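Local structure of calcium-dependent protein kinase, putative (Plasmodium falciparum, 3MSE) at residues A[30-33]-A[34-38]. The protein probably phosphorylates serine and threonine residues of proteins in response to calcium, and this C-terminal part carries the calcium-binding EF-hands of the kinase. Sequence-based numbering, arbitrary orientation. Where two conformers were deposited one is given.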
loop_
_atom_site.group_PDB
_atom_site.type_symbol
_atom_site.label_atom_id
_atom_site.label_comp_id
_atom_site.label_asym_id
_atom_site.label_seq_id
_atom_site.Cartn_x
_atom_site.Cartn_y
_atom_site.Cartn_z
ATOM N N GLU A 30 1.506 2.412 8.387
ATOM C CA GLU A 30 1.336 1.207 7.579
ATOM C C GLU A 30 1.928 1.317 6.162
ATOM O O GLU A 30 2.327 0.307 5.586
ATOM C CB GLU A 30 -0.143 0.801 7.526
ATOM C CG GLU A 30 -0.469 -0.513 8.239
ATOM C CD GLU A 30 -0.424 -0.417 9.756
ATOM O OE1 GLU A 30 -1.451 -0.032 10.365
ATOM O OE2 GLU A 30 0.630 -0.753 10.340
ATOM N N LEU A 31 1.983 2.535 5.617
ATOM C CA LEU A 31 2.618 2.812 4.315
ATOM C C LEU A 31 4.132 2.798 4.436
ATOM O O LEU A 31 4.845 2.350 3.535
ATOM C CB LEU A 31 2.193 4.180 3.750
ATOM C CG LEU A 31 1.033 4.287 2.759
ATOM C CD1 LEU A 31 0.996 5.679 2.193
ATOM C CD2 LEU A 31 1.171 3.302 1.618
ATOM N N SER A 32 4.612 3.321 5.553
ATOM C CA SER A 32 6.015 3.291 5.873
ATOM C C SER A 32 6.526 1.840 5.967
ATOM O O SER A 32 7.602 1.522 5.465
ATOM C CB SER A 32 6.231 4.010 7.194
ATOM O OG SER A 32 7.552 4.488 7.259
ATOM N N VAL A 33 5.743 0.974 6.606
ATOM C CA VAL A 33 6.123 -0.430 6.814
ATOM C C VAL A 33 6.217 -1.109 5.458
ATOM O O VAL A 33 7.247 -1.673 5.112
ATOM C CB VAL A 33 5.124 -1.163 7.742
ATOM C CG1 VAL A 33 5.308 -2.700 7.672
ATOM C CG2 VAL A 33 5.265 -0.663 9.182
ATOM N N ILE A 34 5.143 -0.998 4.681
ATOM C CA ILE A 34 5.087 -1.491 3.316
ATOM C C ILE A 34 6.275 -1.009 2.491
ATOM O O ILE A 34 6.955 -1.811 1.841
ATOM C CB ILE A 34 3.737 -1.101 2.667
ATOM C CG1 ILE A 34 2.613 -1.913 3.320
ATOM C CG2 ILE A 34 3.778 -1.295 1.154
ATOM C CD1 ILE A 34 1.202 -1.448 3.008
ATOM N N ASN A 35 6.536 0.294 2.546
ATOM C CA ASN A 35 7.611 0.933 1.794
ATOM C C ASN A 35 9.009 0.464 2.212
ATOM O O ASN A 35 9.941 0.485 1.408
ATOM C CB ASN A 35 7.500 2.464 1.930
ATOM C CG ASN A 35 8.716 3.203 1.387
ATOM O OD1 ASN A 35 9.549 3.709 2.143
ATOM N ND2 ASN A 35 8.828 3.257 0.076
ATOM N N ASN A 36 9.161 0.072 3.476
ATOM C CA ASN A 36 10.430 -0.501 3.938
ATOM C C ASN A 36 10.692 -1.854 3.289
ATOM O O ASN A 36 11.802 -2.098 2.816
ATOM C CB ASN A 36 10.476 -0.618 5.465
ATOM C CG ASN A 36 10.594 0.729 6.151
ATOM O OD1 ASN A 36 11.330 1.615 5.701
ATOM N ND2 ASN A 36 9.872 0.890 7.257
ATOM N N HIS A 37 9.666 -2.711 3.261
ATOM C CA HIS A 37 9.730 -4.003 2.553
ATOM C C HIS A 37 10.111 -3.785 1.089
ATOM O O HIS A 37 11.038 -4.422 0.584
ATOM C CB HIS A 37 8.401 -4.774 2.635
ATOM C CG HIS A 37 8.048 -5.261 4.009
ATOM N ND1 HIS A 37 8.930 -5.950 4.815
ATOM C CD2 HIS A 37 6.884 -5.194 4.704
ATOM C CE1 HIS A 37 8.340 -6.253 5.958
ATOM N NE2 HIS A 37 7.096 -5.810 5.915
ATOM N N ILE A 38 9.417 -2.861 0.419
ATOM C CA ILE A 38 9.709 -2.558 -0.980
ATOM C C ILE A 38 11.133 -2.038 -1.176
ATOM O O ILE A 38 11.789 -2.367 -2.172
ATOM C CB ILE A 38 8.687 -1.575 -1.589
ATOM C CG1 ILE A 38 7.295 -2.203 -1.589
ATOM C CG2 ILE A 38 9.091 -1.180 -3.010
ATOM C CD1 ILE A 38 6.207 -1.251 -2.012
#
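Asn35 N donates to Leu31 O at 2.8 Å, one of four consecutive i+4 bonds that run through the middle of the long alpha-helix 18-48, whose C-terminal end leads into the EF-hand calcium loop that begins at Asp49. Asn36 N reaches Ser32 O at 2.9 Å on a more bent path (N-H...O 141°) and adds a weak i+3 bond to Val33 O. Val33 O also takes the amide of His37, with His37 N at 3.2 Å, while Ile34 N closes on Glu30 O almost straight (170°). With CG1 beside its own backbone N (chi1 -70°), Ile34 lays CG1 and CD1 against Glu30 O, CG1 at 3.2 Å; the same side chain packs on Tyr100 and Phe109. Leu31 also meets Phe109. Leu31, Ser32 and Asn35 pack on Met96, Tyr92 and Ile38 of the second subunit, respectively, so this part of the helix takes part in the dimer interface. The side chains of Val33 and His37, one turn apart, run alongside each other: the imidazole NE2 of His37 comes within 4.0 Å of Val33 CG1, and ring atom CD2 of His37 lies 3.6 Å from Val33 O.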